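Exoenzyme S (Pseudomonas aeruginosa, PDB 6GN8) is a secreted bifunctional toxin, probably a GTPase activator and, through the part present here, an ADP-ribosyltransferase. Local coordinates at residues Glu41-Arg46 / Ser162-Tyr167; Val106-Gly111 / Ser151-Arg156; His128-Leu133 / Asn176-Met181; Ser134-Pro139 / Lys168-Ile173. The protein carries 2 engineered substitutions. All blocks are in the same frame, centred on the assembly; numbering follows the deposited sequence.

The four contacts illustrate how an ADP-ribosyltransferase fold joins two beta sheets and then secures the loops at their margins. Contact 2 pairs two strands of the larger sheet, contact 4 two of the smaller, with centres about 10 Å apart; Thr108 OG1 and Thr135 OG1, and Phe109 N and Ser136 O, each 2.8 Å apart, link them. Contact 3 joins two connections between the sheets, its centre about 13 Å from that of contact 2. Peripheral contact 1 touches contact 4 through Asn166 OD1 and Lys171 N, 2.9 Å apart. Arg110, Ser134-Ser136 and positions 170 and 172, natural glutamates engineered to alanine, are consistent with the family's Arg, Ser-Thr-Ser and Glu-X-Glu elements.

Contact 1. Residues Glu41-Arg46 / Ser162-Tyr167; sequences EKYLGR and SGISNY
The ring of Tyr43 and the guanidinium of Arg46 both present an edge to one atom, the carbonyl oxygen of Ile164. On one face of the Tyr43 ring lies its own neighbour Lys42, with CG above the ring centre, while Ile164 O sits near the ring plane, 3.5 Å from Tyr43 CD1. Overlapping beta turns make this possible: a type I turn from Glu41 to Leu44 runs into a type II turn from Tyr43 to Arg46, so that Tyr43 and Arg46, the two ends of the second turn, reach the same loop.

That loop, 162-167, leads towards strand 172-175, consistent with the ADP-ribosylating turn-turn loop that precedes the Glu-X-Glu motif in relatives. The turns open the connection from helix 38-41 to helix 54-77 in the helical part of the fold, and Leu60 and Thr64 of the latter helix pack on Ile164 and Ser165. Across the contact, the Tyr43 and Ile164 side chains cross at about a right angle; Ile164 CG2, held anti to its backbone N, packs 3.7 Å from Tyr43 CD1. Ser165 CB approaches Tyr43 CE1 obliquely, 4.1 Å away.

Arg46 runs extended from CG to NE alongside Gly163 and Ile164, with its CB 3.4 Å from Gly163 O and its CD 3.3 Å from Ile164 O. Nearby, Arg46 O and Gly163 O are 3.0 Å apart, two acceptors that cannot bond each other. The polar link is made instead at the far end of the arginine: NH2 donates to Ile164 O at 3.1 Å, nearly along the C=O axis, with an N-H...O angle of 161°.

Contact 2. Residues Val106-Gly111 / Ser151-Arg156; sequences VKTFRG and STVFGR
Val106, Thr108 and Arg110 each exchange two backbone hydrogen bonds with Gly155, Val153 and Ser151, a regular antiparallel ladder of three hydrogen-bonded pairs. The bonds of the central pair are nearly equal, Thr108 N to Val153 O at 2.9 Å and Val153 N to Thr108 O at 2.8 Å, whereas Arg110 N to Ser151 O is more bent, at 145°. CA atoms of the non-hydrogen-bonded pairs add CA-H...O contacts, as from Lys107 CA to Val153 O.

On the face bearing Lys107, Phe109, Thr152 and Phe154, the lysine stem runs alongside the Phe154 ring, its CB 3.6 Å from Phe154 CE1; with Lys107 CG anti to the backbone N (chi1 175°), that atom comes 3.8 Å from Thr152 CG2, which also touches Phe109 CE1 at 4.0 Å. On the other face, Thr108 OG1 meets Val153 CB at 3.6 Å.

These strands begin the central mixed sheet of the ADP-ribosyltransferase fold, with 194-200 following 149-155; 106-112 is outermost, though Phe109 pairs by a backbone bond with Ser136 of the smaller sheet. A water bridges Arg110 O and Ser151 OG at the ladder's end.

Further out, Thr108 OG1 is hydrogen-bonded to Thr135 OG1, and Arg110 NH1 to Ser134 O, both on strand 133-136. On the lysine face another protein chain closes in: its backbone accepts from Lys107 NZ, and one of its aromatic rings stacks on Phe154.

Contact 3. Residues His128-Leu133 / Asn176-Met181; sequences HDDGYL and NKETDM
Lys177 lays its aliphatic stem on the Tyr132 ring with unusual precision: CB stands 3.8 Å from the ring centroid and only 2° off the normal, a CH-pi contact. A chi1 of 65° sets Lys177 CG between the backbone N and the carbonyl carbon, over the same face, 3.8 Å from Tyr132 CZ. Both polar ends turn to Asp89 of helix 83-99, which salt-bridges Lys177 NZ and hydrogen-bonds Tyr132 OH.

The segments belong to two connections between the larger and smaller sheets, one after strand 126-128, the other a type II turn from Asn176 to Thr179 before strand 180-188. Glu178 takes the third place of the turn with positive phi, and its N donates to Asp129 O at 2.8 Å. Asp129 OD1 in turn accepts from Gly131 N, forming an Asx turn, and bridges to Arg76.

At the other end, Glu178 CB lies over one face of the His128 imidazole, offset toward the rim. His128 ND1 donates in its own ring plane to the syn side of Asp180 OD1 at 3.0 Å, but tilted 29° from the carboxylate plane. A water joins His128 NE2 to Asp130 OD1, and another joins Asp130 O to Glu178 OE1.

With Asp180 bonded at ND1 and the carboxylates of Asp130 and Glu178 near the NE2 side, the surroundings may favour a protonated imidazole, though the ND1 bond needs only a neutral ring.

Contact 4. Residues Ser134-Pro139 / Lys168-Ile173; sequences STSLNP and KNAKAI. Engineered in segment 168-173: Ala170 (natural residue Glu), Ala172 (natural residue Glu).
Thr135 grips Ile173 O twice, its backbone N at 3.0 Å and its hydroxyl OG1 at 2.7 Å, the two donors coming from opposite faces of the carbonyl plane. The same pair is closed by Ile173 N, which donates to Thr135 O, making an antiparallel hydrogen-bonded pair in the three-stranded sheet. Past the strand end the pairing is continued by Leu137 N, bonded to Lys171 O at 3.0 Å, and by Asn138 ND2, which gives Asn169 O a nearly straight bond of 163° in its own amide plane, though from above the plane of the Asn169 carbonyl. Ser136 OG lies 2.8 Å from Ala170 O and 2.9 Å from Asn138 O.

Around this polar row, Leu137 and Ile173 cross obliquely, with Leu137 CG 3.8 Å from Ile173 CD1; Val106 of the larger sheet packs on both. The Lys171 stem runs beside Leu137 and Asn138. On the Ser136 face, the engineered Ala172 stands opposite that serine, and the engineered Ala170 lies near its hydroxyl.

Ser134-Ser136 matches the Ser-Thr-Ser motif of these transferases; the bonds of Thr135, and of Leu137 just beyond, would hold it in register with the loop and strand start, where the natural protein carries glutamates in place of Ala170 and Ala172.

Contact 1. Residues Glu41-Arg46 / Ser162-Tyr167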
loop_
_atom_site.group_PDB
_atom_site.type_symbol
_atom_site.label_atom_id
_atom_site.label_comp_id
_atom_site.label_asym_id
_atom_site.label_seq_id
_atom_site.Cartn_x
_atom_site.Cartn_y
_atom_site.Cartn_z
ATOM N N GLU C 41 -19.831 36.400 -35.192
ATOM C CA GLU C 41 -18.724 37.292 -35.553
ATOM C C GLU C 41 -18.185 38.155 -34.400
ATOM O O GLU C 41 -17.005 38.495 -34.441
ATOM C CB GLU C 41 -19.094 38.199 -36.721
ATOM C CG GLU C 41 -19.771 37.506 -37.880
ATOM C CD GLU C 41 -20.199 38.498 -38.938
ATOM O OE1 GLU C 41 -19.341 38.861 -39.772
ATOM O OE2 GLU C 41 -21.372 38.937 -38.920
ATOM N N LYS C 42 -19.000 38.507 -33.380
ATOM C CA LYS C 42 -18.459 39.306 -32.259
ATOM C C LYS C 42 -17.282 38.581 -31.555
ATOM O O LYS C 42 -16.379 39.250 -31.030
ATOM C CB LYS C 42 -19.541 39.717 -31.244
ATOM C CG LYS C 42 -20.136 38.627 -30.339
ATOM C CD LYS C 42 -20.989 39.270 -29.216
ATOM C CE LYS C 42 -20.101 39.778 -28.099
ATOM N NZ LYS C 42 -20.802 40.643 -27.107
ATOM N N TYR C 43 -17.255 37.226 -31.622
ATOM C CA TYR C 43 -16.188 36.434 -31.003
ATOM C C TYR C 43 -14.931 36.324 -31.852
ATOM O O TYR C 43 -13.945 35.820 -31.340
ATOM C CB TYR C 43 -16.685 35.026 -30.652
ATOM C CG TYR C 43 -17.855 35.077 -29.699
ATOM C CD1 TYR C 43 -17.688 35.510 -28.387
ATOM C CD2 TYR C 43 -19.141 34.780 -30.131
ATOM C CE1 TYR C 43 -18.770 35.622 -27.523
ATOM C CE2 TYR C 43 -20.230 34.892 -29.277
ATOM C CZ TYR C 43 -20.037 35.296 -27.967
ATOM O OH TYR C 43 -21.107 35.395 -27.115
ATOM N N LEU C 44 -14.936 36.815 -33.108
ATOM C CA LEU C 44 -13.772 36.728 -33.994
ATOM C C LEU C 44 -12.577 37.550 -33.484
ATOM O O LEU C 44 -12.707 38.755 -33.233
ATOM C CB LEU C 44 -14.119 37.142 -35.427
ATOM C CG LEU C 44 -14.950 36.157 -36.232
ATOM C CD1 LEU C 44 -15.474 36.806 -37.475
ATOM C CD2 LEU C 44 -14.149 34.927 -36.592
ATOM N N GLY C 45 -11.452 36.856 -33.303
ATOM C CA GLY C 45 -10.183 37.420 -32.849
ATOM C C GLY C 45 -10.004 37.580 -31.353
ATOM O O GLY C 45 -8.988 38.138 -30.921
ATOM N N ARG C 46 -10.955 37.061 -30.541
ATOM C CA ARG C 46 -10.931 37.199 -29.076
ATOM C C ARG C 46 -9.827 36.333 -28.392
ATOM O O ARG C 46 -9.520 36.538 -27.200
ATOM C CB ARG C 46 -12.318 36.956 -28.461
ATOM C CG ARG C 46 -13.114 38.261 -28.392
ATOM C CD ARG C 46 -14.447 38.137 -27.687
ATOM N NE ARG C 46 -15.308 39.303 -27.935
ATOM C CZ ARG C 46 -16.380 39.641 -27.214
ATOM N NH1 ARG C 46 -17.074 40.732 -27.515
ATOM N NH2 ARG C 46 -16.744 38.909 -26.164
ATOM N N SER C 162 -12.316 32.033 -21.098
ATOM C CA SER C 162 -12.414 33.309 -20.401
ATOM C C SER C 162 -12.023 34.500 -21.267
ATOM O O SER C 162 -12.535 35.598 -21.041
ATOM C CB SER C 162 -11.633 33.296 -19.091
ATOM O OG SER C 162 -10.249 33.062 -19.273
ATOM N N GLY C 163 -11.217 34.275 -22.289
ATOM C CA GLY C 163 -10.829 35.317 -23.241
ATOM C C GLY C 163 -11.821 35.472 -24.379
ATOM O O GLY C 163 -11.754 36.452 -25.130
ATOM N N ILE C 164 -12.765 34.521 -24.520
ATOM C CA ILE C 164 -13.800 34.561 -25.572
ATOM C C ILE C 164 -15.129 35.118 -24.971
ATOM O O ILE C 164 -15.707 36.065 -25.502
ATOM C CB ILE C 164 -13.982 33.141 -26.210
ATOM C CG1 ILE C 164 -12.615 32.515 -26.647
ATOM C CG2 ILE C 164 -14.945 33.193 -27.393
ATOM C CD1 ILE C 164 -12.562 30.941 -26.850
ATOM N N SER C 165 -15.613 34.518 -23.868
ATOM C CA SER C 165 -16.857 34.947 -23.210
ATOM C C SER C 165 -16.640 34.814 -21.697
ATOM O O SER C 165 -16.090 33.794 -21.233
ATOM C CB SER C 165 -18.050 34.142 -23.733
ATOM O OG SER C 165 -19.278 34.503 -23.128
ATOM N N ASN C 166 -16.933 35.923 -20.951
ATOM C CA ASN C 166 -16.635 36.050 -19.522
ATOM C C ASN C 166 -17.664 36.874 -18.751
ATOM O O ASN C 166 -17.289 37.679 -17.892
ATOM C CB ASN C 166 -15.237 36.661 -19.351
ATOM C CG ASN C 166 -14.550 36.400 -18.022
ATOM O OD1 ASN C 166 -14.742 35.370 -17.369
ATOM N ND2 ASN C 166 -13.732 37.349 -17.592
ATOM N N TYR C 167 -18.972 36.641 -19.000
ATOM C CA TYR C 167 -20.017 37.298 -18.198
ATOM C C TYR C 167 -19.782 36.930 -16.754
ATOM O O TYR C 167 -19.471 35.760 -16.483
ATOM C CB TYR C 167 -21.436 36.844 -18.598
ATOM C CG TYR C 167 -21.994 37.448 -19.863
ATOM C CD1 TYR C 167 -22.321 38.800 -19.925
ATOM C CD2 TYR C 167 -22.294 36.650 -20.966
ATOM C CE1 TYR C 167 -22.891 39.351 -21.063
ATOM C CE2 TYR C 167 -22.869 37.191 -22.111
ATOM C CZ TYR C 167 -23.155 38.546 -22.157
ATOM O OH TYR C 167 -23.711 39.107 -23.277
#

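Contact 2. Residues Val106-Gly111 / Ser151-Arg156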
loop_
_atom_site.group_PDB
_atom_site.type_symbol
_atom_site.label_atom_id
_atom_site.label_comp_id
_atom_site.label_asym_id
_atom_site.label_seq_id
_atom_site.Cartn_x
_atom_site.Cartn_y
_atom_site.Cartn_z
ATOM N N VAL C 106 -6.118 21.269 -13.221
ATOM C CA VAL C 106 -6.767 22.502 -12.856
ATOM C C VAL C 106 -8.018 22.175 -11.985
ATOM O O VAL C 106 -8.736 21.200 -12.231
ATOM C CB VAL C 106 -7.035 23.435 -14.080
ATOM C CG1 VAL C 106 -8.116 22.902 -15.001
ATOM C CG2 VAL C 106 -7.361 24.860 -13.639
ATOM N N LYS C 107 -8.213 22.985 -10.920
ATOM C CA LYS C 107 -9.340 22.895 -10.020
ATOM C C LYS C 107 -10.393 23.923 -10.436
ATOM O O LYS C 107 -10.110 25.136 -10.460
ATOM C CB LYS C 107 -8.895 23.102 -8.575
ATOM C CG LYS C 107 -10.046 23.139 -7.542
ATOM C CD LYS C 107 -9.518 23.323 -6.098
ATOM C CE LYS C 107 -8.769 24.622 -5.911
ATOM N NZ LYS C 107 -8.213 24.766 -4.542
ATOM N N THR C 108 -11.615 23.438 -10.734
ATOM C CA THR C 108 -12.736 24.310 -11.131
ATOM C C THR C 108 -13.980 23.931 -10.348
ATOM O O THR C 108 -14.020 22.886 -9.697
ATOM C CB THR C 108 -12.980 24.284 -12.643
ATOM O OG1 THR C 108 -13.308 22.955 -13.053
ATOM C CG2 THR C 108 -11.807 24.851 -13.462
ATOM N N PHE C 109 -14.982 24.800 -10.381
ATOM C CA PHE C 109 -16.182 24.661 -9.566
ATOM C C PHE C 109 -17.414 24.729 -10.405
ATOM O O PHE C 109 -17.416 25.318 -11.493
ATOM C CB PHE C 109 -16.194 25.752 -8.475
ATOM C CG PHE C 109 -14.817 25.946 -7.856
ATOM C CD1 PHE C 109 -14.315 25.030 -6.936
ATOM C CD2 PHE C 109 -13.971 26.966 -8.302
ATOM C CE1 PHE C 109 -13.024 25.164 -6.435
ATOM C CE2 PHE C 109 -12.681 27.093 -7.793
ATOM C CZ PHE C 109 -12.226 26.206 -6.851
ATOM N N ARG C 110 -18.475 24.098 -9.909
ATOM C CA ARG C 110 -19.729 24.050 -10.647
ATOM C C ARG C 110 -20.920 23.903 -9.691
ATOM O O ARG C 110 -20.917 23.039 -8.834
ATOM C CB ARG C 110 -19.660 22.884 -11.643
ATOM C CG ARG C 110 -20.923 22.622 -12.407
ATOM C CD ARG C 110 -20.776 21.360 -13.206
ATOM N NE ARG C 110 -22.093 20.905 -13.636
ATOM C CZ ARG C 110 -22.694 21.295 -14.748
ATOM N NH1 ARG C 110 -22.090 22.135 -15.579
ATOM N NH2 ARG C 110 -23.904 20.847 -15.044
ATOM N N GLY C 111 -21.911 24.759 -9.855
ATOM C CA GLY C 111 -23.145 24.725 -9.085
ATOM C C GLY C 111 -24.354 24.579 -9.997
ATOM O O GLY C 111 -24.362 25.123 -11.107
ATOM N N SER C 151 -19.997 21.121 -6.991
ATOM C CA SER C 151 -18.903 20.222 -7.384
ATOM C C SER C 151 -17.556 20.924 -7.471
ATOM O O SER C 151 -17.470 22.077 -7.877
ATOM C CB SER C 151 -19.187 19.573 -8.735
ATOM O OG SER C 151 -20.452 18.937 -8.796
ATOM N N THR C 152 -16.502 20.197 -7.116
ATOM C CA THR C 152 -15.112 20.603 -7.267
ATOM C C THR C 152 -14.571 19.592 -8.267
ATOM O O THR C 152 -14.696 18.375 -8.064
ATOM C CB THR C 152 -14.382 20.691 -5.916
ATOM O OG1 THR C 152 -15.107 21.561 -5.062
ATOM C CG2 THR C 152 -12.966 21.180 -6.044
ATOM N N VAL C 153 -14.034 20.101 -9.385
ATOM C CA VAL C 153 -13.600 19.310 -10.522
ATOM C C VAL C 153 -12.097 19.439 -10.692
ATOM O O VAL C 153 -11.538 20.541 -10.627
ATOM C CB VAL C 153 -14.384 19.776 -11.814
ATOM C CG1 VAL C 153 -14.079 18.906 -13.034
ATOM C CG2 VAL C 153 -15.896 19.860 -11.580
ATOM N N PHE C 154 -11.452 18.302 -10.969
ATOM C CA PHE C 154 -10.012 18.221 -11.276
ATOM C C PHE C 154 -9.844 17.589 -12.644
ATOM O O PHE C 154 -10.355 16.489 -12.877
ATOM C CB PHE C 154 -9.242 17.424 -10.197
ATOM C CG PHE C 154 -9.204 18.145 -8.879
ATOM C CD1 PHE C 154 -8.221 19.095 -8.617
ATOM C CD2 PHE C 154 -10.196 17.933 -7.924
ATOM C CE1 PHE C 154 -8.189 19.771 -7.391
ATOM C CE2 PHE C 154 -10.183 18.620 -6.713
ATOM C CZ PHE C 154 -9.178 19.538 -6.451
ATOM N N GLY C 155 -9.172 18.297 -13.545
ATOM C CA GLY C 155 -8.944 17.793 -14.894
ATOM C C GLY C 155 -7.782 18.417 -15.642
ATOM O O GLY C 155 -7.118 19.328 -15.137
ATOM N N ARG C 156 -7.534 17.923 -16.860
ATOM C CA ARG C 156 -6.490 18.456 -17.726
ATOM C C ARG C 156 -7.015 18.818 -19.136
ATOM O O ARG C 156 -6.376 19.625 -19.814
ATOM C CB ARG C 156 -5.342 17.448 -17.846
ATOM C CG ARG C 156 -4.304 17.585 -16.751
ATOM C CD ARG C 156 -3.147 16.626 -16.976
ATOM N NE ARG C 156 -2.463 16.303 -15.725
ATOM C CZ ARG C 156 -1.188 16.580 -15.468
ATOM N NH1 ARG C 156 -0.657 16.261 -14.294
ATOM N NH2 ARG C 156 -0.434 17.175 -16.384
HETATM O O HOH W 1 -22.305 20.799 -9.355
#

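Contact 3. Residues His128-Leu133 / Asn176-Met181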
loop_
_atom_site.group_PDB
_atom_site.type_symbol
_atom_site.label_atom_id
_atom_site.label_comp_id
_atom_site.label_asym_id
_atom_site.label_seq_id
_atom_site.Cartn_x
_atom_site.Cartn_y
_atom_site.Cartn_z
ATOM N N HIS C 128 -20.676 10.087 -16.914
ATOM C CA HIS C 128 -20.469 11.307 -17.707
ATOM C C HIS C 128 -21.764 12.063 -17.995
ATOM O O HIS C 128 -22.853 11.482 -17.998
ATOM C CB HIS C 128 -19.755 10.991 -19.039
ATOM C CG HIS C 128 -20.551 10.165 -20.005
ATOM N ND1 HIS C 128 -20.140 8.895 -20.372
ATOM C CD2 HIS C 128 -21.687 10.470 -20.683
ATOM C CE1 HIS C 128 -21.048 8.462 -21.236
ATOM N NE2 HIS C 128 -22.006 9.372 -21.441
ATOM N N ASP C 129 -21.626 13.352 -18.301
ATOM C CA ASP C 129 -22.745 14.195 -18.705
ATOM C C ASP C 129 -22.869 14.124 -20.246
ATOM O O ASP C 129 -21.854 14.161 -20.939
ATOM C CB ASP C 129 -22.531 15.645 -18.201
ATOM C CG ASP C 129 -23.767 16.517 -18.240
ATOM O OD1 ASP C 129 -24.466 16.512 -19.276
ATOM O OD2 ASP C 129 -24.030 17.215 -17.237
ATOM N N ASP C 130 -24.095 14.008 -20.787
ATOM C CA ASP C 130 -24.259 13.955 -22.245
ATOM C C ASP C 130 -24.011 15.325 -22.877
ATOM O O ASP C 130 -23.587 15.404 -24.038
ATOM C CB ASP C 130 -25.635 13.409 -22.642
ATOM C CG ASP C 130 -25.760 11.899 -22.568
ATOM O OD1 ASP C 130 -24.725 11.216 -22.319
ATOM O OD2 ASP C 130 -26.884 11.391 -22.774
ATOM N N GLY C 131 -24.266 16.384 -22.110
ATOM C CA GLY C 131 -23.991 17.745 -22.544
ATOM C C GLY C 131 -22.557 18.125 -22.243
ATOM O O GLY C 131 -21.823 17.354 -21.620
ATOM N N TYR C 132 -22.138 19.315 -22.683
ATOM C CA TYR C 132 -20.810 19.840 -22.339
ATOM C C TYR C 132 -20.840 20.222 -20.853
ATOM O O TYR C 132 -21.922 20.518 -20.323
ATOM C CB TYR C 132 -20.446 21.040 -23.231
ATOM C CG TYR C 132 -20.172 20.633 -24.659
ATOM C CD1 TYR C 132 -21.201 20.562 -25.597
ATOM C CD2 TYR C 132 -18.882 20.316 -25.079
ATOM C CE1 TYR C 132 -20.963 20.123 -26.899
ATOM C CE2 TYR C 132 -18.631 19.887 -26.384
ATOM C CZ TYR C 132 -19.673 19.810 -27.291
ATOM O OH TYR C 132 -19.425 19.430 -28.578
ATOM N N LEU C 133 -19.685 20.153 -20.171
ATOM C CA LEU C 133 -19.589 20.463 -18.742
ATOM C C LEU C 133 -18.842 21.792 -18.491
ATOM O O LEU C 133 -17.602 21.879 -18.548
ATOM C CB LEU C 133 -18.918 19.317 -17.966
ATOM C CG LEU C 133 -19.156 19.308 -16.451
ATOM C CD1 LEU C 133 -20.502 18.682 -16.116
ATOM C CD2 LEU C 133 -18.072 18.547 -15.731
ATOM N N ASN C 176 -15.422 18.560 -22.436
ATOM C CA ASN C 176 -16.066 17.970 -23.606
ATOM C C ASN C 176 -17.358 17.218 -23.247
ATOM O O ASN C 176 -17.489 16.705 -22.137
ATOM C CB ASN C 176 -15.068 17.007 -24.283
ATOM C CG ASN C 176 -15.181 16.877 -25.779
ATOM O OD1 ASN C 176 -14.297 16.337 -26.424
ATOM N ND2 ASN C 176 -16.234 17.379 -26.373
ATOM N N LYS C 177 -18.314 17.152 -24.181
ATOM C CA LYS C 177 -19.546 16.417 -23.912
ATOM C C LYS C 177 -19.173 14.929 -23.766
ATOM O O LYS C 177 -18.256 14.475 -24.447
ATOM C CB LYS C 177 -20.608 16.670 -25.007
ATOM C CG LYS C 177 -20.239 16.162 -26.375
ATOM C CD LYS C 177 -21.410 16.202 -27.337
ATOM C CE LYS C 177 -21.069 15.586 -28.687
ATOM N NZ LYS C 177 -20.140 16.436 -29.490
ATOM N N GLU C 178 -19.813 14.210 -22.828
ATOM C CA GLU C 178 -19.571 12.780 -22.543
ATOM C C GLU C 178 -18.169 12.523 -21.928
ATOM O O GLU C 178 -17.628 11.415 -22.058
ATOM C CB GLU C 178 -19.802 11.898 -23.791
ATOM C CG GLU C 178 -21.256 11.878 -24.246
ATOM C CD GLU C 178 -21.529 11.097 -25.515
ATOM O OE1 GLU C 178 -22.105 11.688 -26.455
ATOM O OE2 GLU C 178 -21.166 9.899 -25.576
ATOM N N THR C 179 -17.600 13.524 -21.231
ATOM C CA THR C 179 -16.313 13.363 -20.561
ATOM C C THR C 179 -16.549 12.569 -19.292
ATOM O O THR C 179 -17.289 12.998 -18.397
ATOM C CB THR C 179 -15.595 14.697 -20.286
ATOM O OG1 THR C 179 -15.239 15.275 -21.536
ATOM C CG2 THR C 179 -14.315 14.517 -19.434
ATOM N N ASP C 180 -15.925 11.394 -19.253
ATOM C CA ASP C 180 -15.964 10.458 -18.155
ATOM C C ASP C 180 -15.275 11.074 -16.954
ATOM O O ASP C 180 -14.107 11.480 -17.007
ATOM C CB ASP C 180 -15.304 9.119 -18.561
ATOM C CG ASP C 180 -16.161 8.164 -19.369
ATOM O OD1 ASP C 180 -17.404 8.207 -19.225
ATOM O OD2 ASP C 180 -15.588 7.342 -20.113
ATOM N N MET C 181 -16.041 11.168 -15.883
ATOM C CA MET C 181 -15.643 11.691 -14.582
ATOM C C MET C 181 -15.848 10.623 -13.479
ATOM O O MET C 181 -16.881 9.933 -13.454
ATOM C CB MET C 181 -16.460 12.945 -14.243
ATOM C CG MET C 181 -16.229 14.118 -15.188
ATOM S SD MET C 181 -14.707 15.002 -14.791
ATOM C CE MET C 181 -14.936 16.455 -15.794
HETATM O O HOH W 2 -23.455 8.677 -23.692
HETATM O O HOH W 3 -19.248 14.776 -18.006
HETATM O O HOH W 4 -24.012 13.762 -26.210
#

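Contact 4. Residues Ser134-Pro139 / Lys168-Ile173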
loop_
_atom_site.group_PDB
_atom_site.type_symbol
_atom_site.label_atom_id
_atom_site.label_comp_id
_atom_site.label_asym_id
_atom_site.label_seq_id
_atom_site.Cartn_x
_atom_site.Cartn_y
_atom_site.Cartn_z
ATOM N N SER C 134 -19.629 22.819 -18.209
ATOM C CA SER C 134 -19.158 24.150 -17.873
ATOM C C SER C 134 -18.787 24.179 -16.391
ATOM O O SER C 134 -19.549 23.756 -15.502
ATOM C CB SER C 134 -20.226 25.198 -18.194
ATOM O OG SER C 134 -20.714 25.046 -19.524
ATOM N N THR C 135 -17.581 24.622 -16.139
ATOM C CA THR C 135 -17.077 24.798 -14.791
ATOM C C THR C 135 -16.478 26.204 -14.784
ATOM O O THR C 135 -16.297 26.803 -15.853
ATOM C CB THR C 135 -16.109 23.669 -14.390
ATOM O OG1 THR C 135 -14.911 23.799 -15.123
ATOM C CG2 THR C 135 -16.676 22.264 -14.586
ATOM N N SER C 136 -16.218 26.743 -13.599
ATOM C CA SER C 136 -15.685 28.081 -13.449
ATOM C C SER C 136 -14.454 28.043 -12.520
ATOM O O SER C 136 -14.448 27.269 -11.567
ATOM C CB SER C 136 -16.788 28.988 -12.898
ATOM O OG SER C 136 -16.335 30.018 -12.026
ATOM N N LEU C 137 -13.445 28.896 -12.784
ATOM C CA LEU C 137 -12.235 29.068 -11.946
ATOM C C LEU C 137 -12.548 29.938 -10.741
ATOM O O LEU C 137 -11.793 29.952 -9.780
ATOM C CB LEU C 137 -11.076 29.713 -12.729
ATOM C CG LEU C 137 -10.131 28.811 -13.497
ATOM C CD1 LEU C 137 -9.264 29.622 -14.404
ATOM C CD2 LEU C 137 -9.244 27.984 -12.564
ATOM N N ASN C 138 -13.655 30.676 -10.817
ATOM C CA ASN C 138 -14.173 31.580 -9.793
ATOM C C ASN C 138 -15.052 30.779 -8.779
ATOM O O ASN C 138 -16.118 30.321 -9.192
ATOM C CB ASN C 138 -14.979 32.679 -10.512
ATOM C CG ASN C 138 -15.272 33.907 -9.721
ATOM O OD1 ASN C 138 -15.507 33.864 -8.508
ATOM N ND2 ASN C 138 -15.288 35.040 -10.408
ATOM N N PRO C 139 -14.656 30.561 -7.488
ATOM C CA PRO C 139 -15.524 29.768 -6.572
ATOM C C PRO C 139 -16.874 30.441 -6.249
ATOM O O PRO C 139 -17.867 29.747 -6.016
ATOM C CB PRO C 139 -14.675 29.608 -5.293
ATOM C CG PRO C 139 -13.276 29.994 -5.681
ATOM C CD PRO C 139 -13.424 30.999 -6.798
ATOM N N LYS C 168 -19.914 37.929 -15.835
ATOM C CA LYS C 168 -19.779 37.809 -14.377
ATOM C C LYS C 168 -18.369 37.360 -13.974
ATOM O O LYS C 168 -18.153 36.880 -12.847
ATOM C CB LYS C 168 -20.866 36.870 -13.820
ATOM C CG LYS C 168 -22.233 37.540 -13.829
ATOM C CD LYS C 168 -23.384 36.568 -13.680
ATOM C CE LYS C 168 -24.689 37.328 -13.644
ATOM N NZ LYS C 168 -25.857 36.460 -13.953
ATOM N N ASN C 169 -17.397 37.564 -14.898
ATOM C CA ASN C 169 -15.992 37.163 -14.780
ATOM C C ASN C 169 -15.911 35.712 -14.233
ATOM O O ASN C 169 -15.140 35.415 -13.309
ATOM C CB ASN C 169 -15.206 38.172 -13.932
ATOM C CG ASN C 169 -13.722 37.915 -13.844
ATOM O OD1 ASN C 169 -13.027 37.658 -14.848
ATOM N ND2 ASN C 169 -13.215 37.983 -12.624
ATOM N N ALA C 170 -16.714 34.807 -14.822
ATOM C CA ALA C 170 -16.781 33.410 -14.367
ATOM C C ALA C 170 -15.518 32.606 -14.697
ATOM O O ALA C 170 -15.303 31.561 -14.096
ATOM C CB ALA C 170 -18.001 32.728 -14.973
ATOM N N LYS C 171 -14.680 33.081 -15.632
ATOM C CA LYS C 171 -13.431 32.427 -16.057
ATOM C C LYS C 171 -13.714 30.923 -16.259
ATOM O O LYS C 171 -13.248 30.067 -15.498
ATOM C CB LYS C 171 -12.284 32.693 -15.045
ATOM C CG LYS C 171 -11.973 34.184 -14.780
ATOM C CD LYS C 171 -10.961 34.372 -13.624
ATOM C CE LYS C 171 -11.524 34.016 -12.258
ATOM N NZ LYS C 171 -10.547 34.228 -11.163
ATOM N N ALA C 172 -14.565 30.628 -17.250
ATOM C CA ALA C 172 -15.041 29.266 -17.485
ATOM C C ALA C 172 -14.016 28.347 -18.113
ATOM O O ALA C 172 -13.247 28.722 -19.004
ATOM C CB ALA C 172 -16.298 29.287 -18.344
ATOM N N ILE C 173 -14.031 27.126 -17.632
ATOM C CA ILE C 173 -13.252 26.038 -18.185
ATOM C C ILE C 173 -14.276 24.984 -18.574
ATOM O O ILE C 173 -15.061 24.543 -17.733
ATOM C CB ILE C 173 -12.098 25.530 -17.291
ATOM C CG1 ILE C 173 -11.001 26.629 -17.215
ATOM C CG2 ILE C 173 -11.518 24.206 -17.860
ATOM C CD1 ILE C 173 -9.790 26.356 -16.358
#